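Local coordinates for protein apolipophorin-3b (Locusta migratoria, PDB 1AEP) that helps load diacylglycerol into the hemolymph lipoprotein lipophorin by covering its growing hydrophobic surface, and so supports lipid transport during flight, at residues Ile18-Leu29 / Leu98-Gly109. Residues are numbered along the deposited sequence; the frame is centred on the assembly and turned at random.
Sequences IVNAAHELHETL and LNSLQSALTNVG
Leu-25 meets Leu-105 tip to tip, its CD2 lying 3.8 Å from CD1 of Leu-105. It is a knob in a hole lined by Leu-98, Leu-101, Gln-102 and Leu-105. The same CD2 passes the CG of Gln-102, the two chains sliding past each other in opposite directions. Ala-22 sets its CB 4.0 Å from CG of Gln-102, and this short side chain is consistent with the close backbone approach there. One end of the contact is filled by Ile-18. Its CG2, anti to the backbone N, is turned onto Leu-105, 3.9 Å from CB of that residue, while its CD1 reaches the backbone N of Gly-109. At the other end Leu-98 divides its two methyls. CD2 lies by Leu-25 and the His-26 ring, and CD1 meets CD1 of Leu-29 at 3.8 Å. Helices 7-25 and 94-121 belong to the elongated five-helix bundle of this apolipophorin. Within them residues 18-25 and 98-109 run antiparallel at 175°, their axes 9.8 Å apart at the closest. Apolar side chains face inward, as expected of amphipathic helices. Toward solvent lie Gln-102, extended beyond CG, and the exposed, poorly ordered His-26. OE1 of Gln-102 comes 3.0 Å from NE2 of His-26, but the angle is too poor for a hydrogen bond; the amide and ring planes stand 82° apart. Replacing Gln-102 by alanine removes CG and the amide, which would probably open a gap beside Ala-22 and Leu-25 and leave the His-26 ring without its neighbour. Within helix 94-121, the backbone O of Gln-102 accepts from both N and OG1 of Thr-106. Phe-48 of helix 36-63 packs on Leu-105, Leu-41 touches Leu-98 and Thr-28, and Ile-152 of helix 131-154 touches Leu-25.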
loop_
_atom_site.group_PDB
_atom_site.type_symbol
_atom_site.label_atom_id
_atom_site.label_comp_id
_atom_site.label_asym_id
_atom_site.label_seq_id
_atom_site.Cartn_x
_atom_site.Cartn_y
_atom_site.Cartn_z
ATOM N N ILE A 18 -2.121 -5.235 -6.326
ATOM C CA ILE A 18 -1.244 -5.795 -5.306
ATOM C C ILE A 18 -0.954 -7.285 -5.472
ATOM O O ILE A 18 0.198 -7.714 -5.379
ATOM C CB ILE A 18 -1.776 -5.525 -3.907
ATOM C CG1 ILE A 18 -1.931 -4.018 -3.669
ATOM C CG2 ILE A 18 -0.875 -6.164 -2.893
ATOM C CD1 ILE A 18 -1.997 -3.639 -2.202
ATOM N N VAL A 19 -2.003 -8.070 -5.688
ATOM C CA VAL A 19 -1.810 -9.502 -5.813
ATOM C C VAL A 19 -0.745 -9.886 -6.840
ATOM O O VAL A 19 0.135 -10.714 -6.583
ATOM C CB VAL A 19 -3.117 -10.199 -6.102
ATOM C CG1 VAL A 19 -2.808 -11.581 -6.655
ATOM C CG2 VAL A 19 -3.944 -10.283 -4.823
ATOM N N ASN A 20 -0.866 -9.290 -8.017
ATOM C CA ASN A 20 0.032 -9.502 -9.131
ATOM C C ASN A 20 1.473 -9.084 -8.803
ATOM O O ASN A 20 2.397 -9.893 -8.893
ATOM C CB ASN A 20 -0.581 -8.646 -10.258
ATOM C CG ASN A 20 -1.765 -9.335 -10.902
ATOM O OD1 ASN A 20 -2.032 -10.524 -10.669
ATOM N ND2 ASN A 20 -2.399 -8.608 -11.801
ATOM N N ALA A 21 1.619 -7.815 -8.367
ATOM C CA ALA A 21 2.871 -7.221 -7.924
ATOM C C ALA A 21 3.602 -8.186 -7.024
ATOM O O ALA A 21 4.770 -8.468 -7.222
ATOM C CB ALA A 21 2.635 -5.914 -7.140
ATOM N N ALA A 22 2.886 -8.735 -6.046
ATOM C CA ALA A 22 3.487 -9.716 -5.157
ATOM C C ALA A 22 3.960 -10.988 -5.864
ATOM O O ALA A 22 5.023 -11.502 -5.542
ATOM C CB ALA A 22 2.642 -9.985 -3.955
ATOM N N HIS A 23 3.184 -11.476 -6.844
ATOM C CA HIS A 23 3.571 -12.664 -7.593
ATOM C C HIS A 23 4.972 -12.481 -8.166
ATOM O O HIS A 23 5.831 -13.360 -8.073
ATOM C CB HIS A 23 2.607 -12.964 -8.799
ATOM C CG HIS A 23 2.816 -14.269 -9.580
ATOM N ND1 HIS A 23 2.388 -15.507 -9.085
ATOM C CD2 HIS A 23 3.401 -14.518 -10.814
ATOM C CE1 HIS A 23 2.719 -16.451 -9.988
ATOM N NE2 HIS A 23 3.335 -15.895 -11.040
ATOM N N GLU A 24 5.167 -11.314 -8.792
ATOM C CA GLU A 24 6.404 -10.889 -9.443
ATOM C C GLU A 24 7.609 -10.743 -8.566
ATOM O O GLU A 24 8.735 -10.894 -9.035
ATOM C CB GLU A 24 6.199 -9.647 -10.300
ATOM C CG GLU A 24 5.657 -10.064 -11.670
ATOM C CD GLU A 24 6.351 -9.310 -12.739
ATOM O OE1 GLU A 24 7.600 -9.716 -12.905
ATOM O OE2 GLU A 24 5.822 -8.429 -13.377
ATOM N N LEU A 25 7.350 -10.431 -7.300
ATOM C CA LEU A 25 8.409 -10.281 -6.349
ATOM C C LEU A 25 9.355 -11.475 -6.422
ATOM O O LEU A 25 10.579 -11.325 -6.375
ATOM C CB LEU A 25 7.900 -10.189 -4.929
ATOM C CG LEU A 25 8.005 -8.733 -4.498
ATOM C CD1 LEU A 25 8.071 -7.864 -5.718
ATOM C CD2 LEU A 25 6.843 -8.461 -3.544
ATOM N N HIS A 26 8.762 -12.668 -6.586
ATOM C CA HIS A 26 9.453 -13.981 -6.693
ATOM C C HIS A 26 10.370 -14.103 -7.904
ATOM O O HIS A 26 11.233 -14.980 -7.977
ATOM C CB HIS A 26 8.496 -15.206 -6.821
ATOM C CG HIS A 26 7.652 -15.465 -5.651
ATOM N ND1 HIS A 26 6.300 -15.817 -5.749
ATOM C CD2 HIS A 26 7.978 -15.425 -4.352
ATOM C CE1 HIS A 26 5.855 -15.968 -4.495
ATOM N NE2 HIS A 26 6.843 -15.731 -3.634
ATOM N N GLU A 27 10.175 -13.250 -8.879
ATOM C CA GLU A 27 11.008 -13.362 -10.033
ATOM C C GLU A 27 12.259 -12.541 -9.882
ATOM O O GLU A 27 13.062 -12.446 -10.811
ATOM C CB GLU A 27 10.257 -12.949 -11.295
ATOM C CG GLU A 27 9.826 -14.177 -12.125
ATOM C CD GLU A 27 8.754 -13.856 -13.115
ATOM O OE1 GLU A 27 9.232 -13.469 -14.284
ATOM O OE2 GLU A 27 7.555 -13.939 -12.846
ATOM N N THR A 28 12.400 -11.917 -8.713
ATOM C CA THR A 28 13.575 -11.109 -8.463
ATOM C C THR A 28 14.738 -12.055 -8.239
ATOM O O THR A 28 15.897 -11.680 -8.335
ATOM C CB THR A 28 13.486 -10.118 -7.276
ATOM O OG1 THR A 28 12.891 -10.711 -6.150
ATOM C CG2 THR A 28 12.773 -8.809 -7.677
ATOM N N LEU A 29 14.389 -13.303 -7.941
ATOM C CA LEU A 29 15.345 -14.361 -7.664
ATOM C C LEU A 29 16.079 -14.883 -8.895
ATOM O O LEU A 29 17.080 -15.601 -8.785
ATOM C CB LEU A 29 14.618 -15.525 -6.953
ATOM C CG LEU A 29 14.247 -15.252 -5.490
ATOM C CD1 LEU A 29 12.768 -14.866 -5.411
ATOM C CD2 LEU A 29 14.515 -16.502 -4.679
ATOM N N LEU A 98 12.467 -10.053 0.856
ATOM C CA LEU A 98 11.399 -10.498 0.022
ATOM C C LEU A 98 10.168 -10.778 0.840
ATOM O O LEU A 98 9.055 -10.413 0.451
ATOM C CB LEU A 98 11.809 -11.746 -0.724
ATOM C CG LEU A 98 11.611 -11.618 -2.215
ATOM C CD1 LEU A 98 12.893 -12.037 -2.872
ATOM C CD2 LEU A 98 10.527 -12.563 -2.667
ATOM N N ASN A 99 10.384 -11.441 1.967
ATOM C CA ASN A 99 9.301 -11.780 2.856
ATOM C C ASN A 99 8.644 -10.524 3.377
ATOM O O ASN A 99 7.431 -10.369 3.334
ATOM C CB ASN A 99 9.759 -12.652 4.050
ATOM C CG ASN A 99 10.383 -13.967 3.643
ATOM O OD1 ASN A 99 11.241 -14.506 4.338
ATOM N ND2 ASN A 99 9.972 -14.444 2.491
ATOM N N SER A 100 9.499 -9.613 3.832
ATOM C CA SER A 100 9.092 -8.322 4.347
ATOM C C SER A 100 8.220 -7.501 3.393
ATOM O O SER A 100 7.173 -6.972 3.758
ATOM C CB SER A 100 10.346 -7.545 4.782
ATOM O OG SER A 100 10.083 -6.591 5.800
ATOM N N LEU A 101 8.679 -7.402 2.153
ATOM C CA LEU A 101 7.918 -6.668 1.177
ATOM C C LEU A 101 6.579 -7.310 0.948
ATOM O O LEU A 101 5.549 -6.648 1.019
ATOM C CB LEU A 101 8.638 -6.607 -0.154
ATOM C CG LEU A 101 8.857 -5.157 -0.538
ATOM C CD1 LEU A 101 9.279 -5.056 -1.987
ATOM C CD2 LEU A 101 7.597 -4.343 -0.308
ATOM N N GLN A 102 6.617 -8.601 0.649
ATOM C CA GLN A 102 5.414 -9.387 0.376
ATOM C C GLN A 102 4.335 -9.278 1.419
ATOM O O GLN A 102 3.141 -9.368 1.128
ATOM C CB GLN A 102 5.728 -10.854 0.223
ATOM C CG GLN A 102 5.138 -11.324 -1.103
ATOM C CD GLN A 102 5.327 -12.778 -1.271
ATOM O OE1 GLN A 102 5.982 -13.204 -2.225
ATOM N NE2 GLN A 102 4.793 -13.529 -0.306
ATOM N N SER A 103 4.779 -9.107 2.644
ATOM C CA SER A 103 3.862 -8.993 3.735
ATOM C C SER A 103 3.335 -7.584 3.772
ATOM O O SER A 103 2.128 -7.356 3.837
ATOM C CB SER A 103 4.510 -9.448 5.042
ATOM O OG SER A 103 4.585 -8.395 5.987
ATOM N N ALA A 104 4.272 -6.641 3.708
ATOM C CA ALA A 104 3.907 -5.256 3.717
ATOM C C ALA A 104 2.816 -5.015 2.685
ATOM O O ALA A 104 1.795 -4.423 2.985
ATOM C CB ALA A 104 5.146 -4.400 3.532
ATOM N N LEU A 105 3.013 -5.543 1.478
ATOM C CA LEU A 105 2.050 -5.386 0.415
ATOM C C LEU A 105 0.706 -5.955 0.780
ATOM O O LEU A 105 -0.360 -5.359 0.583
ATOM C CB LEU A 105 2.509 -6.036 -0.900
ATOM C CG LEU A 105 3.590 -5.289 -1.691
ATOM C CD1 LEU A 105 3.939 -6.148 -2.895
ATOM C CD2 LEU A 105 3.093 -3.948 -2.238
ATOM N N THR A 106 0.779 -7.129 1.320
ATOM C CA THR A 106 -0.405 -7.817 1.717
ATOM C C THR A 106 -1.161 -7.087 2.812
ATOM O O THR A 106 -2.364 -7.008 2.777
ATOM C CB THR A 106 -0.086 -9.267 1.991
ATOM O OG1 THR A 106 0.605 -9.736 0.851
ATOM C CG2 THR A 106 -1.380 -9.993 2.143
ATOM N N ASN A 107 -0.452 -6.517 3.778
ATOM C CA ASN A 107 -1.120 -5.787 4.841
ATOM C C ASN A 107 -1.794 -4.485 4.357
ATOM O O ASN A 107 -2.827 -4.076 4.884
ATOM C CB ASN A 107 -0.134 -5.379 5.915
ATOM C CG ASN A 107 0.460 -6.579 6.558
ATOM O OD1 ASN A 107 1.518 -6.480 7.206
ATOM N ND2 ASN A 107 -0.194 -7.708 6.343
ATOM N N VAL A 108 -1.209 -3.821 3.356
ATOM C CA VAL A 108 -1.776 -2.580 2.843
ATOM C C VAL A 108 -3.107 -2.849 2.169
ATOM O O VAL A 108 -4.058 -2.078 2.275
ATOM C CB VAL A 108 -0.789 -1.894 1.900
ATOM C CG1 VAL A 108 -1.448 -0.796 1.111
ATOM C CG2 VAL A 108 0.318 -1.314 2.750
ATOM N N GLY A 109 -3.171 -3.985 1.486
ATOM C CA GLY A 109 -4.384 -4.388 0.812
ATOM C C GLY A 109 -5.519 -4.719 1.772
ATOM O O GLY A 109 -6.673 -4.341 1.548
#